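Local coordinates for hypothetical protein (Staphylococcus aureus subsp. aureus, PDB 2IL5) that is of unknown function but belongs to the Activator of Hsp90 ATPase homolog 1-like family, whose helix-grip domain probably shelters a hydrophobic pocket, at residues V29-A32 and W33-D37; S83-M86 and D87-K91; M150-G153 and F154-F158. One frame throughout, in Å; residues are numbered along the deposited sequence. Where two conformers were deposited one is given.

Contact 1. Residues V29-A32 and W33-D37; sequences VYEA and WTKKD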
ATOM      1  N   VAL A  29      -1.474 -10.742 -10.016  1.00 42.71           N
ATOM      2  CA  VAL A  29      -1.688  -9.699  -9.014  1.00 42.55           C
ATOM      3  C   VAL A  29      -0.729  -9.804  -7.818  1.00 42.67           C
ATOM      4  O   VAL A  29      -0.201  -8.786  -7.359  1.00 43.63           O
ATOM      5  CB  VAL A  29      -3.156  -9.634  -8.544  1.00 42.62           C
ATOM      6  CG1 VAL A  29      -3.344  -8.438  -7.604  1.00 40.74           C
ATOM      7  CG2 VAL A  29      -4.069  -9.490  -9.772  1.00 41.35           C
ATOM      8  N   TYR A  30      -0.491 -11.022  -7.334  1.00 42.50           N
ATOM      9  CA  TYR A  30       0.405 -11.256  -6.197  1.00 42.17           C
ATOM     10  C   TYR A  30       1.810 -10.820  -6.558  1.00 42.66           C
ATOM     11  O   TYR A  30       2.481 -10.192  -5.765  1.00 43.62           O
ATOM     12  CB  TYR A  30       0.371 -12.729  -5.763  1.00 40.92           C
ATOM     13  CG  TYR A  30       1.308 -13.093  -4.615  1.00 41.21           C
ATOM     14  CD1 TYR A  30       2.586 -13.648  -4.864  1.00 42.51           C
ATOM     15  CD2 TYR A  30       0.911 -12.919  -3.274  1.00 38.12           C
ATOM     16  CE1 TYR A  30       3.452 -13.976  -3.820  1.00 41.71           C
ATOM     17  CE2 TYR A  30       1.764 -13.238  -2.221  1.00 37.45           C
ATOM     18  CZ  TYR A  30       3.028 -13.767  -2.485  1.00 42.28           C
ATOM     19  OH  TYR A  30       3.856 -14.111  -1.416  1.00 40.98           O
ATOM     20  N   GLU A  31       2.254 -11.174  -7.755  1.00 43.43           N
ATOM     21  CA  GLU A  31       3.543 -10.740  -8.274  1.00 44.29           C
ATOM     22  C   GLU A  31       3.752  -9.209  -8.216  1.00 44.29           C
ATOM     23  O   GLU A  31       4.856  -8.744  -7.876  1.00 44.93           O
ATOM     24  CB  GLU A  31       3.717 -11.241  -9.710  1.00 44.25           C
ATOM     25  CG  GLU A  31       5.144 -11.107 -10.270  1.00 46.58           C
ATOM     26  CD  GLU A  31       5.326 -11.719 -11.692  1.00 48.80           C
ATOM     27  OE1 GLU A  31       4.609 -11.342 -12.649  1.00 48.44           O
ATOM     28  OE2 GLU A  31       6.218 -12.572 -11.847  1.00 50.55           O
ATOM     29  N   ALA A  32       2.713  -8.436  -8.551  1.00 43.73           N
ATOM     30  CA  ALA A  32       2.778  -6.956  -8.518  1.00 43.10           C
ATOM     31  C   ALA A  32       3.259  -6.410  -7.177  1.00 43.26           C
ATOM     32  O   ALA A  32       3.929  -5.370  -7.136  1.00 42.91           O
ATOM     33  CB  ALA A  32       1.420  -6.362  -8.875  1.00 43.16           C
ATOM     34  N   TRP A  33       2.940  -7.160  -6.101  1.00 43.30           N
ATOM     35  CA  TRP A  33       3.139  -6.789  -4.703  1.00 43.43           C
ATOM     36  C   TRP A  33       4.472  -7.256  -4.177  1.00 43.68           C
ATOM     37  O   TRP A  33       4.883  -6.846  -3.097  1.00 42.88           O
ATOM     38  CB  TRP A  33       2.034  -7.382  -3.786  1.00 41.48           C
ATOM     39  CG  TRP A  33       0.704  -6.604  -3.824  1.00 41.35           C
ATOM     40  CD1 TRP A  33      -0.325  -6.752  -4.744  1.00 39.44           C
ATOM     41  CD2 TRP A  33       0.269  -5.591  -2.902  1.00 39.21           C
ATOM     42  NE1 TRP A  33      -1.365  -5.892  -4.435  1.00 39.56           N
ATOM     43  CE2 TRP A  33      -1.025  -5.165  -3.319  1.00 40.79           C
ATOM     44  CE3 TRP A  33       0.843  -4.991  -1.766  1.00 37.57           C
ATOM     45  CZ2 TRP A  33      -1.756  -4.165  -2.620  1.00 39.85           C
ATOM     46  CZ3 TRP A  33       0.111  -3.977  -1.080  1.00 37.45           C
ATOM     47  CH2 TRP A  33      -1.157  -3.579  -1.515  1.00 37.96           C
ATOM     48  N   THR A  34       5.133  -8.128  -4.932  1.00 44.26           N
ATOM     49  CA  THR A  34       6.248  -8.891  -4.363  1.00 44.80           C
ATOM     50  C   THR A  34       7.442  -8.931  -5.270  1.00 44.75           C
ATOM     51  O   THR A  34       8.461  -9.547  -4.944  1.00 44.66           O
ATOM     52  CB  THR A  34       5.841 -10.349  -3.979  1.00 44.58           C
ATOM     53  OG1 THR A  34       5.293 -10.995  -5.117  1.00 44.11           O
ATOM     54  CG2 THR A  34       4.830 -10.356  -2.816  1.00 44.28           C
ATOM     55  N   LYS A  35       7.308  -8.269  -6.410  1.00 45.26           N
ATOM     56  CA  LYS A  35       8.423  -8.073  -7.306  1.00 46.03           C
ATOM     57  C   LYS A  35       8.871  -6.633  -7.421  1.00 46.11           C
ATOM     58  O   LYS A  35       8.118  -5.766  -7.882  1.00 46.73           O
ATOM     59  CB  LYS A  35       8.109  -8.642  -8.688  1.00 46.60           C
ATOM     60  CG  LYS A  35       8.940  -9.870  -9.001  1.00 50.45           C
ATOM     61  CD  LYS A  35      10.447  -9.470  -9.032  1.00 56.22           C
ATOM     62  CE  LYS A  35      10.774  -8.481 -10.185  1.00 57.42           C
ATOM     63  NZ  LYS A  35      12.007  -7.640  -9.965  1.00 57.29           N
ATOM     64  N   LYS A  36      10.124  -6.407  -7.030  1.00 46.26           N
ATOM     65  CA  LYS A  36      10.796  -5.096  -7.046  1.00 46.05           C
ATOM     66  C   LYS A  36      10.582  -4.226  -8.290  1.00 45.73           C
ATOM     67  O   LYS A  36      10.219  -3.051  -8.195  1.00 45.27           O
ATOM     68  CB  LYS A  36      12.292  -5.313  -6.873  1.00 46.10           C
ATOM     69  CG  LYS A  36      12.985  -4.222  -6.128  1.00 46.97           C
ATOM     70  CD  LYS A  36      14.341  -3.971  -6.691  1.00 48.03           C
ATOM     71  CE  LYS A  36      15.240  -5.154  -6.506  1.00 49.72           C
ATOM     72  NZ  LYS A  36      16.305  -5.110  -7.514  1.00 50.61           N
ATOM     73  N   ASP A  37      10.812  -4.798  -9.462  1.00 46.09           N
ATOM     74  CA  ASP A  37      10.805  -3.982 -10.661  0.50 46.01           C
ATOM     75  C   ASP A  37       9.383  -3.751 -11.174  1.00 45.93           C
ATOM     76  O   ASP A  37       9.168  -2.967 -12.113  1.00 45.68           O
ATOM     77  CB  ASP A  37      11.784  -4.557 -11.689  0.50 46.60           C
ATOM     78  CG  ASP A  37      13.174  -4.787 -11.085  0.50 47.27           C
ATOM     79  OD1 ASP A  37      13.762  -3.812 -10.550  0.50 47.73           O
ATOM     80  OD2 ASP A  37      13.653  -5.943 -11.106  0.50 47.94           O
TER
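Tyr30 and Thr34 meet next to helix 26-32, in the short helical region that follows the first strand of this Bet v 1-like helix-grip fold. Thr34 turns its CG2 over one face of the Tyr30 ring, a CH-pi contact with CG2 4.1 Å from the ring centroid. The methyl sits toward the rim, near CZ, and the two side chains cross at about a right angle. The same threonine also bonds back to the helix. With chi1 at 56°, OG1 lies between its own N and carbonyl carbon and bonds to Tyr30 O at 3.0 Å. Trp33 N also bonds to Tyr30 O, at 3.1 Å, from the opposite face of the carbonyl plane. Two donors therefore grip one acceptor. Thr34 N adds a 3.0 Å bond to Glu31 O, and Lys35 N only a weak one.

The packed side belongs to Trp33. Its buried indole enters the core between the sheet and helix 136-166, with Trp42 and Phe110 edge-to-face against it. Ala32 and Val29 are buried beside it, and Ala32 touches Met161 and Ile165 of the long helix. The other side is looser. Glu31 and Lys35 lie side by side, pointing the same way, and meet through aliphatic carbons, Glu31 CG to Lys35 CB at 4.2 Å. Beyond these carbons the Lys35 chain bends away from Glu31. On the buried side, Trp33 CD1 lies 3.3 Å from Val29 O, which sits at the indole edge in the ring plane.

Contact 2. Residues S83-M86 and D87-K91; sequences SLVM and DEYVK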
ATOM      1  N   SER A  83       4.193 -11.193   6.406  1.00 45.23           N
ATOM      2  CA  SER A  83       3.590 -12.417   5.993  1.00 46.62           C
ATOM      3  C   SER A  83       3.513 -12.419   4.473  1.00 45.79           C
ATOM      4  O   SER A  83       3.068 -11.444   3.866  1.00 44.65           O
ATOM      5  CB  SER A  83       2.208 -12.530   6.622  1.00 46.95           C
ATOM      6  OG  SER A  83       1.726 -13.837   6.422  1.00 54.13           O
ATOM      7  N   LEU A  84       4.002 -13.515   3.879  1.00 45.97           N
ATOM      8  CA  LEU A  84       4.023 -13.732   2.421  1.00 44.85           C
ATOM      9  C   LEU A  84       3.546 -15.153   2.148  1.00 45.72           C
ATOM     10  O   LEU A  84       4.293 -16.125   2.312  1.00 45.04           O
ATOM     11  CB  LEU A  84       5.452 -13.565   1.865  1.00 44.19           C
ATOM     12  CG  LEU A  84       6.001 -12.130   1.867  1.00 45.35           C
ATOM     13  CD1 LEU A  84       7.459 -12.091   1.594  1.00 44.42           C
ATOM     14  CD2 LEU A  84       5.251 -11.254   0.848  1.00 43.39           C
ATOM     15  N   VAL A  85       2.289 -15.296   1.767  1.00 45.51           N
ATOM     16  CA  VAL A  85       1.879 -16.578   1.299  1.00 44.13           C
ATOM     17  C   VAL A  85       1.518 -16.535  -0.191  1.00 44.49           C
ATOM     18  O   VAL A  85       0.669 -15.745  -0.632  1.00 44.25           O
ATOM     19  CB  VAL A  85       0.983 -17.380   2.340  1.00 45.90           C
ATOM     20  CG1 VAL A  85       0.459 -16.522   3.528  1.00 42.90           C
ATOM     21  CG2 VAL A  85      -0.059 -18.359   1.691  1.00 43.84           C
HETATM   22  N   MSE A  86       2.259 -17.340  -0.959  1.00 43.79           N
HETATM   23  CA  MSE A  86       2.215 -17.389  -2.423  1.00 43.56           C
HETATM   24  C   MSE A  86       0.844 -17.377  -3.078  1.00 42.96           C
HETATM   25  O   MSE A  86       0.045 -18.292  -2.869  1.00 42.38           O
HETATM   26  CB  MSE A  86       2.944 -18.617  -2.917  1.00 44.71           C
HETATM   27  CG  MSE A  86       3.182 -18.569  -4.416  1.00 47.91           C
HETATM   28 SE   MSE A  86       3.641 -20.280  -5.186  0.70 54.95          SE
HETATM   29  CE  MSE A  86       5.073 -20.868  -3.968  1.00 54.03           C
ATOM     30  N   ASP A  87       0.618 -16.323  -3.882  1.00 42.72           N
ATOM     31  CA  ASP A  87      -0.609 -16.059  -4.660  1.00 42.60           C
ATOM     32  C   ASP A  87      -1.802 -15.825  -3.755  1.00 42.61           C
ATOM     33  O   ASP A  87      -2.941 -15.828  -4.209  1.00 43.16           O
ATOM     34  CB  ASP A  87      -0.917 -17.199  -5.678  1.00 42.80           C
ATOM     35  CG  ASP A  87       0.188 -17.419  -6.661  1.00 42.68           C
ATOM     36  OD1 ASP A  87       0.996 -16.497  -6.892  1.00 41.15           O
ATOM     37  OD2 ASP A  87       0.249 -18.525  -7.242  1.00 47.42           O
ATOM     38  N   GLU A  88      -1.551 -15.599  -2.469  1.00 42.87           N
ATOM     39  CA  GLU A  88      -2.630 -15.663  -1.490  1.00 42.68           C
ATOM     40  C   GLU A  88      -2.686 -14.473  -0.527  1.00 42.03           C
ATOM     41  O   GLU A  88      -3.765 -13.941  -0.234  1.00 42.30           O
ATOM     42  CB  GLU A  88      -2.532 -16.986  -0.708  1.00 42.63           C
ATOM     43  CG  GLU A  88      -3.679 -17.225   0.224  1.00 44.12           C
ATOM     44  CD  GLU A  88      -3.569 -18.515   1.036  1.00 45.99           C
ATOM     45  OE1 GLU A  88      -2.874 -19.471   0.591  1.00 47.52           O
ATOM     46  OE2 GLU A  88      -4.214 -18.571   2.115  1.00 42.89           O
ATOM     47  N   TYR A  89      -1.542 -14.048  -0.015  1.00 41.28           N
ATOM     48  CA  TYR A  89      -1.606 -13.131   1.112  1.00 41.18           C
ATOM     49  C   TYR A  89      -0.327 -12.433   1.338  1.00 40.49           C
ATOM     50  O   TYR A  89       0.729 -13.055   1.441  1.00 40.93           O
ATOM     51  CB  TYR A  89      -2.071 -13.861   2.388  1.00 41.22           C
ATOM     52  CG  TYR A  89      -2.294 -13.007   3.630  1.00 42.18           C
ATOM     53  CD1 TYR A  89      -3.214 -11.956   3.645  1.00 43.88           C
ATOM     54  CD2 TYR A  89      -1.626 -13.307   4.825  1.00 44.63           C
ATOM     55  CE1 TYR A  89      -3.422 -11.172   4.812  1.00 42.20           C
ATOM     56  CE2 TYR A  89      -1.836 -12.559   5.991  1.00 45.15           C
ATOM     57  CZ  TYR A  89      -2.728 -11.497   5.973  1.00 45.80           C
ATOM     58  OH  TYR A  89      -2.925 -10.781   7.140  1.00 46.37           O
ATOM     59  N   VAL A  90      -0.444 -11.115   1.397  1.00 39.82           N
ATOM     60  CA  VAL A  90       0.636 -10.262   1.854  1.00 39.44           C
ATOM     61  C   VAL A  90       0.177  -9.431   3.087  1.00 39.50           C
ATOM     62  O   VAL A  90      -0.853  -8.752   3.045  1.00 38.81           O
ATOM     63  CB  VAL A  90       1.155  -9.301   0.713  1.00 39.67           C
ATOM     64  CG1 VAL A  90       2.284  -8.417   1.229  1.00 37.67           C
ATOM     65  CG2 VAL A  90       1.619 -10.069  -0.507  1.00 37.49           C
ATOM     66  N   LYS A  91       0.920  -9.563   4.183  1.00 39.95           N
ATOM     67  CA  LYS A  91       0.882  -8.643   5.329  1.00 40.63           C
ATOM     68  C   LYS A  91       2.222  -7.910   5.401  1.00 41.74           C
ATOM     69  O   LYS A  91       3.294  -8.529   5.466  1.00 41.51           O
ATOM     70  CB  LYS A  91       0.618  -9.366   6.636  1.00 39.98           C
ATOM     71  CG  LYS A  91       0.443  -8.469   7.870  1.00 38.95           C
ATOM     72  CD  LYS A  91       0.179  -9.403   9.111  1.00 42.35           C
ATOM     73  CE  LYS A  91       0.149  -8.706  10.477  1.00 40.86           C
ATOM     74  NZ  LYS A  91      -0.481  -7.312  10.350  1.00 42.63           N
TER
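Ser83-Val85 and Tyr89-Lys91 run antiparallel, their short axes 4.7 Å apart at 172°, as the end of a beta hairpin in the seven-stranded sheet of this helix-grip fold. Ser83 and Lys91 form a hydrogen-bonded pair, with Ser83 N to Lys91 O at 3.0 Å and Lys91 N to Ser83 O at 2.9 Å. Leu84 and Val90 form the non-hydrogen-bonded pair between. Next to the turn an extra residue, Glu88, joins Tyr89 opposite Val85. Glu88 N and Tyr89 N both donate to Val85 O, each at 2.9 Å, which makes a classic beta bulge. Val85 N answers with a bond to Tyr89 O in the carbonyl plane.

On one face of the sheet Leu84 and Val90 lie side by side. Leu84 CD2 is 4.1 Å from both methyls of Val90. Tyr30 of helix 26-32 and Thr34 cover this pair. The opposite face carries Ser83, Val85, Tyr89 and Lys91. Val85 CG1 comes to the edge of the Tyr89 ring, near its plane, and packs against Tyr89 CB at 3.8 Å. Tyr89 CG is anti to its N, chi1 -175°, which sends the ring forward along its strand, so that it lies across from Ser83. Ser83 OG approaches CD2 and CE2 of that ring obliquely. The Lys91 chain leaves Ser83 after CB and carries NZ to a salt bridge with Glu107 on strand 104-112. At the exposed bulge, Glu88 is extended and crosses Val85, so that its OE1 comes 3.2 Å from Val85 CG2.

Contact 3. Residues M150-G153 and F154-F158; sequences MVHG and FELMF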
HETATM    1  N   MSE A 150      -6.437   8.616   2.066  1.00 45.51           N
HETATM    2  CA  MSE A 150      -5.915   7.242   1.913  1.00 46.19           C
HETATM    3  C   MSE A 150      -6.699   6.372   0.942  1.00 44.76           C
HETATM    4  O   MSE A 150      -6.101   5.669   0.167  1.00 45.87           O
HETATM    5  CB  MSE A 150      -5.775   6.553   3.276  1.00 46.06           C
HETATM    6  CG  MSE A 150      -4.834   7.320   4.183  1.00 51.24           C
HETATM    7 SE   MSE A 150      -2.970   7.496   3.567  0.70 65.74          SE
HETATM    8  CE  MSE A 150      -2.884   9.408   3.144  1.00 60.05           C
ATOM      9  N   VAL A 151      -8.025   6.420   0.988  1.00 44.79           N
ATOM     10  CA  VAL A 151      -8.851   5.758   0.011  1.00 45.15           C
ATOM     11  C   VAL A 151      -8.443   6.203  -1.391  1.00 46.23           C
ATOM     12  O   VAL A 151      -8.184   5.375  -2.262  1.00 48.34           O
ATOM     13  CB  VAL A 151     -10.359   6.032   0.269  1.00 45.11           C
ATOM     14  CG1 VAL A 151     -11.221   5.602  -0.932  1.00 43.94           C
ATOM     15  CG2 VAL A 151     -10.810   5.301   1.493  1.00 42.61           C
ATOM     16  N   HIS A 152      -8.368   7.513  -1.608  1.00 46.48           N
ATOM     17  CA  HIS A 152      -8.031   8.083  -2.913  1.00 45.51           C
ATOM     18  C   HIS A 152      -6.600   7.734  -3.342  1.00 44.56           C
ATOM     19  O   HIS A 152      -6.380   7.348  -4.450  1.00 43.66           O
ATOM     20  CB  HIS A 152      -8.251   9.596  -2.872  1.00 45.93           C
ATOM     21  CG  HIS A 152      -7.863  10.304  -4.135  1.00 49.70           C
ATOM     22  ND1 HIS A 152      -8.627  10.249  -5.285  1.00 52.98           N
ATOM     23  CD2 HIS A 152      -6.792  11.082  -4.431  1.00 50.57           C
ATOM     24  CE1 HIS A 152      -8.058  10.981  -6.227  1.00 51.65           C
ATOM     25  NE2 HIS A 152      -6.942  11.494  -5.737  1.00 52.16           N
ATOM     26  N   GLY A 153      -5.635   7.840  -2.438  1.00 44.62           N
ATOM     27  CA  GLY A 153      -4.257   7.522  -2.768  1.00 44.31           C
ATOM     28  C   GLY A 153      -4.053   6.057  -3.116  1.00 44.76           C
ATOM     29  O   GLY A 153      -3.295   5.756  -4.031  1.00 45.47           O
ATOM     30  N   PHE A 154      -4.734   5.150  -2.407  1.00 44.37           N
ATOM     31  CA  PHE A 154      -4.678   3.730  -2.751  1.00 44.82           C
ATOM     32  C   PHE A 154      -5.398   3.348  -4.046  1.00 44.84           C
ATOM     33  O   PHE A 154      -4.881   2.525  -4.787  1.00 44.97           O
ATOM     34  CB  PHE A 154      -5.158   2.827  -1.596  1.00 44.18           C
ATOM     35  CG  PHE A 154      -4.161   2.685  -0.503  1.00 45.47           C
ATOM     36  CD1 PHE A 154      -2.925   2.086  -0.744  1.00 44.51           C
ATOM     37  CD2 PHE A 154      -4.442   3.171   0.775  1.00 45.06           C
ATOM     38  CE1 PHE A 154      -1.981   1.953   0.290  1.00 45.78           C
ATOM     39  CE2 PHE A 154      -3.510   3.043   1.799  1.00 46.62           C
ATOM     40  CZ  PHE A 154      -2.276   2.427   1.553  1.00 44.77           C
ATOM     41  N   GLU A 155      -6.583   3.907  -4.290  1.00 45.55           N
ATOM     42  CA  GLU A 155      -7.263   3.774  -5.585  1.00 46.62           C
ATOM     43  C   GLU A 155      -6.354   4.141  -6.733  1.00 46.64           C
ATOM     44  O   GLU A 155      -6.318   3.416  -7.737  1.00 46.56           O
ATOM     45  CB  GLU A 155      -8.504   4.657  -5.697  1.00 46.59           C
ATOM     46  CG  GLU A 155      -9.698   4.291  -4.822  1.00 52.40           C
ATOM     47  CD  GLU A 155     -10.259   2.893  -5.036  1.00 56.93           C
ATOM     48  OE1 GLU A 155     -10.052   2.323  -6.116  1.00 61.71           O
ATOM     49  OE2 GLU A 155     -10.944   2.374  -4.127  1.00 58.90           O
ATOM     50  N   LEU A 156      -5.656   5.281  -6.617  1.00 46.78           N
ATOM     51  CA  LEU A 156      -4.774   5.760  -7.701  1.00 46.82           C
ATOM     52  C   LEU A 156      -3.627   4.799  -7.895  1.00 46.65           C
ATOM     53  O   LEU A 156      -3.201   4.572  -9.023  1.00 46.83           O
ATOM     54  CB  LEU A 156      -4.181   7.139  -7.422  1.00 45.91           C
ATOM     55  CG  LEU A 156      -4.865   8.447  -7.721  1.00 47.08           C
ATOM     56  CD1 LEU A 156      -4.039   9.577  -7.100  1.00 46.49           C
ATOM     57  CD2 LEU A 156      -5.044   8.645  -9.198  1.00 44.14           C
HETATM   58  N   MSE A 157      -3.138   4.247  -6.782  1.00 46.89           N
HETATM   59  CA  MSE A 157      -2.086   3.212  -6.794  1.00 47.20           C
HETATM   60  C   MSE A 157      -2.478   1.889  -7.447  1.00 46.88           C
HETATM   61  O   MSE A 157      -1.670   1.272  -8.130  1.00 46.20           O
HETATM   62  CB  MSE A 157      -1.660   2.884  -5.375  1.00 46.92           C
HETATM   63  CG  MSE A 157      -0.382   3.527  -4.963  1.00 49.30           C
HETATM   64 SE   MSE A 157       0.044   2.890  -3.171  0.70 51.09          SE
HETATM   65  CE  MSE A 157      -0.539   4.479  -2.281  1.00 45.78           C
ATOM     66  N   PHE A 158      -3.689   1.420  -7.150  1.00 46.65           N
ATOM     67  CA  PHE A 158      -4.129   0.135  -7.648  1.00 46.74           C
ATOM     68  C   PHE A 158      -4.457   0.256  -9.123  1.00 47.04           C
ATOM     69  O   PHE A 158      -4.349  -0.712  -9.866  1.00 47.02           O
ATOM     70  CB  PHE A 158      -5.356  -0.361  -6.901  1.00 45.64           C
ATOM     71  CG  PHE A 158      -5.127  -0.577  -5.454  1.00 46.91           C
ATOM     72  CD1 PHE A 158      -3.868  -0.934  -4.964  1.00 45.52           C
ATOM     73  CD2 PHE A 158      -6.176  -0.459  -4.561  1.00 45.48           C
ATOM     74  CE1 PHE A 158      -3.669  -1.155  -3.603  1.00 45.94           C
ATOM     75  CE2 PHE A 158      -5.963  -0.693  -3.229  1.00 46.41           C
ATOM     76  CZ  PHE A 158      -4.705  -1.031  -2.751  1.00 44.04           C
TER
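Phe154 bends its ring back over the preceding turn of helix 136-166, where CD2 lies 3.1 Å from Met150 O. With chi1 at -76°, its CG stands beside the backbone N and anti to the carbonyl carbon. That torsion brings CD2 obliquely up to the carbonyl oxygen that its own N-H already uses. Phe154 N bonds to Met150 O at 3.0 Å. Met150, a selenomethionine here, adds a looser touch from CB to CD2.

One residue on, Glu155 packs its CG against Val151 O at 3.2 Å. Its chain then bends at chi2, and OE1 is held by a salt bridge to Lys20 of strand 12-22. On the exposed side, Leu156 rests over one face of the His152 ring. Leu156 CG sits above the plane toward the rim, and Leu156 CD1 comes 3.7 Å from His152 NE2. His152 has chi1 at 177°, which stands the ring out from the helix beside the outward-pointing Leu156, the two crossing obliquely. Gly153 has no side chain, and the methyl CE of selenomethionine Met157 lies 3.5 Å from Gly153 O.

The second shell is the regular i to i+4 ladder. Val151 O takes Glu155 N in a nearly straight bond, N-H...O 170°, and the next two carbonyls take Leu156 N and Met157 N. Beyond the helix lies the sheet. Phe122 and Tyr124 of strand 118-128 meet the Phe154 ring, Tyr124 edge-to-face, and Ile18 of strand 12-22 touches it too. Phe122 also meets Phe158 edge-to-face.

This is the long helix of the helix-grip fold lying on its curved sheet. The chemistry splits by side. The sheet side is aromatic and apolar, while His152 and Leu156 form the exposed side. The Glu155-Lys20 salt bridge ties the helix to edge strand 12-22 by charge, next to the apolar packing of Phe154.

How the contacts relate
The three contacts follow one another along the chain. Contact 1 touches both others. Its Tyr30 ring lies on the hairpin of contact 2, with Tyr30 CE2 3.6 Å from Val90 CG2 and Tyr30 CG 3.4 Å from Asp87 N. Its Trp33 reaches the long helix of contact 3, where Trp33 CZ2 is 3.7 Å from Phe158 CE1. Contacts 2 and 3 lie on opposite sides of the chain's centre, with nearest atoms about 10 Å apart. The short helical region thus joins hairpin and long helix. No active site is established. The bound sodium ion is about 11 Å from the Met150 side chain and about 14 Å from that of Trp33.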